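Local structure of stress-response A/B barrel domain-containing protein (Thermobifida fusca, 3BGU) at residues A[84-87]-A[88-92]. The protein is of unknown function but is a dimeric stress-responsive A/B barrel protein with a ferredoxin-like fold, which holds nitrobenzene in a pocket in the crystal. Residues are numbered along the deposited sequence; the frame is centred on the assembly and turned at random.
With EDO (1,2-ethanediol), chain D; EDO (1,2-ethanediol), chain G; EDO (1,2-ethanediol), chain E.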
loop_
_atom_site.group_PDB
_atom_site.type_symbol
_atom_site.label_atom_id
_atom_site.label_comp_id
_atom_site.label_asym_id
_atom_site.label_seq_id
_atom_site.Cartn_x
_atom_site.Cartn_y
_atom_site.Cartn_z
ATOM N N ASP A 84 -12.450 14.672 5.059
ATOM C CA ASP A 84 -12.605 15.020 6.487
ATOM C C ASP A 84 -12.107 13.914 7.402
ATOM O O ASP A 84 -11.501 14.217 8.427
ATOM C CB ASP A 84 -14.059 15.336 6.810
ATOM C CG ASP A 84 -14.546 16.612 6.139
ATOM O OD1 ASP A 84 -13.725 17.474 5.786
ATOM O OD2 ASP A 84 -15.780 16.778 5.973
ATOM N N GLY A 85 -12.401 12.647 7.044
ATOM C CA GLY A 85 -11.848 11.503 7.775
ATOM C C GLY A 85 -10.307 11.532 7.774
ATOM O O GLY A 85 -9.651 11.355 8.809
ATOM N N PHE A 86 -9.767 11.780 6.582
ATOM C CA PHE A 86 -8.318 11.754 6.381
ATOM C C PHE A 86 -7.687 12.866 7.216
ATOM O O PHE A 86 -6.685 12.651 7.874
ATOM C CB PHE A 86 -7.979 11.928 4.911
ATOM C CG PHE A 86 -6.508 11.869 4.620
ATOM C CD1 PHE A 86 -5.752 10.734 4.953
ATOM C CD2 PHE A 86 -5.870 12.924 4.011
ATOM C CE1 PHE A 86 -4.377 10.682 4.706
ATOM C CE2 PHE A 86 -4.468 12.847 3.756
ATOM C CZ PHE A 86 -3.777 11.715 4.084
ATOM N N ARG A 87 -8.265 14.058 7.212
ATOM C CA ARG A 87 -7.699 15.149 7.970
ATOM C C ARG A 87 -7.797 14.900 9.482
ATOM O O ARG A 87 -6.840 15.122 10.242
ATOM C CB ARG A 87 -8.370 16.468 7.594
ATOM C CG ARG A 87 -8.112 16.933 6.115
ATOM C CD ARG A 87 -6.712 16.560 5.529
ATOM N NE ARG A 87 -6.464 17.173 4.211
ATOM C CZ ARG A 87 -5.409 16.926 3.427
ATOM N NH1 ARG A 87 -4.481 16.068 3.807
ATOM N NH2 ARG A 87 -5.276 17.549 2.247
ATOM N N ALA A 88 -8.934 14.373 9.932
ATOM C CA ALA A 88 -9.102 14.077 11.355
ATOM C C ALA A 88 -8.057 13.028 11.829
ATOM O O ALA A 88 -7.576 13.078 12.965
ATOM C CB ALA A 88 -10.524 13.562 11.604
ATOM N N TYR A 89 -7.792 12.063 10.981
ATOM C CA TYR A 89 -6.832 11.026 11.223
ATOM C C TYR A 89 -5.428 11.632 11.352
ATOM O O TYR A 89 -4.722 11.369 12.314
ATOM C CB TYR A 89 -6.877 10.030 10.072
ATOM C CG TYR A 89 -5.903 8.866 10.079
ATOM C CD1 TYR A 89 -6.093 7.743 10.941
ATOM C CD2 TYR A 89 -4.804 8.903 9.236
ATOM C CE1 TYR A 89 -5.218 6.664 10.892
ATOM C CE2 TYR A 89 -3.933 7.835 9.154
ATOM C CZ TYR A 89 -4.117 6.749 9.992
ATOM O OH TYR A 89 -3.213 5.689 9.903
ATOM N N GLN A 90 -5.036 12.465 10.392
ATOM C CA GLN A 90 -3.734 13.145 10.427
ATOM C C GLN A 90 -3.520 13.937 11.738
ATOM O O GLN A 90 -2.403 14.074 12.195
ATOM C CB GLN A 90 -3.606 14.092 9.228
ATOM C CG GLN A 90 -3.447 13.468 7.862
ATOM C CD GLN A 90 -3.305 14.528 6.799
ATOM O OE1 GLN A 90 -4.145 15.425 6.690
ATOM N NE2 GLN A 90 -2.221 14.460 6.023
ATOM N N ASP A 91 -4.603 14.495 12.281
ATOM C CA ASP A 91 -4.560 15.399 13.403
ATOM C C ASP A 91 -4.760 14.717 14.751
ATOM O O ASP A 91 -4.614 15.356 15.802
ATOM C CB ASP A 91 -5.655 16.457 13.256
ATOM C CG ASP A 91 -5.361 17.463 12.174
ATOM O OD1 ASP A 91 -4.179 17.639 11.801
ATOM O OD2 ASP A 91 -6.333 18.122 11.752
ATOM N N HIS A 92 -5.093 13.423 14.726
ATOM C CA HIS A 92 -5.460 12.724 15.944
ATOM C C HIS A 92 -4.212 12.526 16.799
ATOM O O HIS A 92 -3.131 12.242 16.291
ATOM C CB HIS A 92 -6.087 11.377 15.601
ATOM C CG HIS A 92 -6.766 10.704 16.746
ATOM N ND1 HIS A 92 -6.072 9.975 17.691
ATOM C CD2 HIS A 92 -8.080 10.551 17.037
ATOM C CE1 HIS A 92 -6.941 9.470 18.557
ATOM N NE2 HIS A 92 -8.164 9.799 18.178
HETATM C C1 EDO D . -0.683 10.840 5.703
HETATM O O1 EDO D . -0.312 12.158 6.181
HETATM C C2 EDO D . -1.249 9.998 6.824
HETATM O O2 EDO D . -0.240 9.650 7.745
HETATM C C1 EDO G . -10.352 6.812 18.994
HETATM O O1 EDO G . -9.193 7.127 19.762
HETATM C C2 EDO G . -11.288 8.015 18.942
HETATM O O2 EDO G . -10.622 9.213 19.354
HETATM C C1 EDO E . -2.079 2.185 11.951
HETATM O O1 EDO E . -1.780 2.484 13.330
HETATM C C2 EDO E . -3.553 2.481 11.825
HETATM O O2 EDO E . -3.799 3.868 11.761
HETATM O O HOH W 1 -1.612 16.291 3.910
HETATM O O HOH W 2 -5.067 17.328 8.854
#
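Gln90 lies one helical turn beyond Phe86 and Arg87 and meets both with its side chain. Its CG sits over one face of the Phe86 ring, a CH-pi contact 4.2 Å from the centroid and displaced slightly toward the rim. From there the amide slants outward over the CE2 rim, its plane 25° from the ring, with NE2 3.6 Å from Phe86 CE2. Arg87 runs alongside and points the same way: its NH1 donates to Gln90 OE1 at 3.0 Å, meeting that oxygen well to the side of the C=O direction and tilted from the amide plane. The bend at chi2 (-33°) turns the arginine chain along the helix toward this oxygen. Glutamine suits the place because its methylene packs on the ring while its amide offers OE1 to Arg87 and a water, and NE2 outward to a second water; NE2 also donates to an ethanediol, probably a crystallisation additive. A leucine here would probably leave Arg87 NH1 without this acceptor and the waters without their amide partner. Behind these side chains, i-to-i+4 bonds such as Gln90 N to Phe86 O (3.0 Å) fix their spacing. Gly85 O likewise accepts from Tyr89 N. With CG anti to the backbone N (chi1 178°), the broad Tyr89 ring can pack on Ala78 and Leu80 and still reach the nitrobenzene and His95. Apolar Phe86 suits burial against Leu80 and Leu67 of the second subunit; Arg87 is long enough to bond Leu67 O there through NH2. Just past the helix, His92 is the N-cap of helix 93-102, its ND1 accepting from Asp94 N. Helix 82-91, amphipathic, lays Phe86 and Tyr89 against strand 74-81 of the antiparallel sheet, as befits the ferredoxin-like alpha/beta fold, and Tyr89 lines the nitrobenzene pocket.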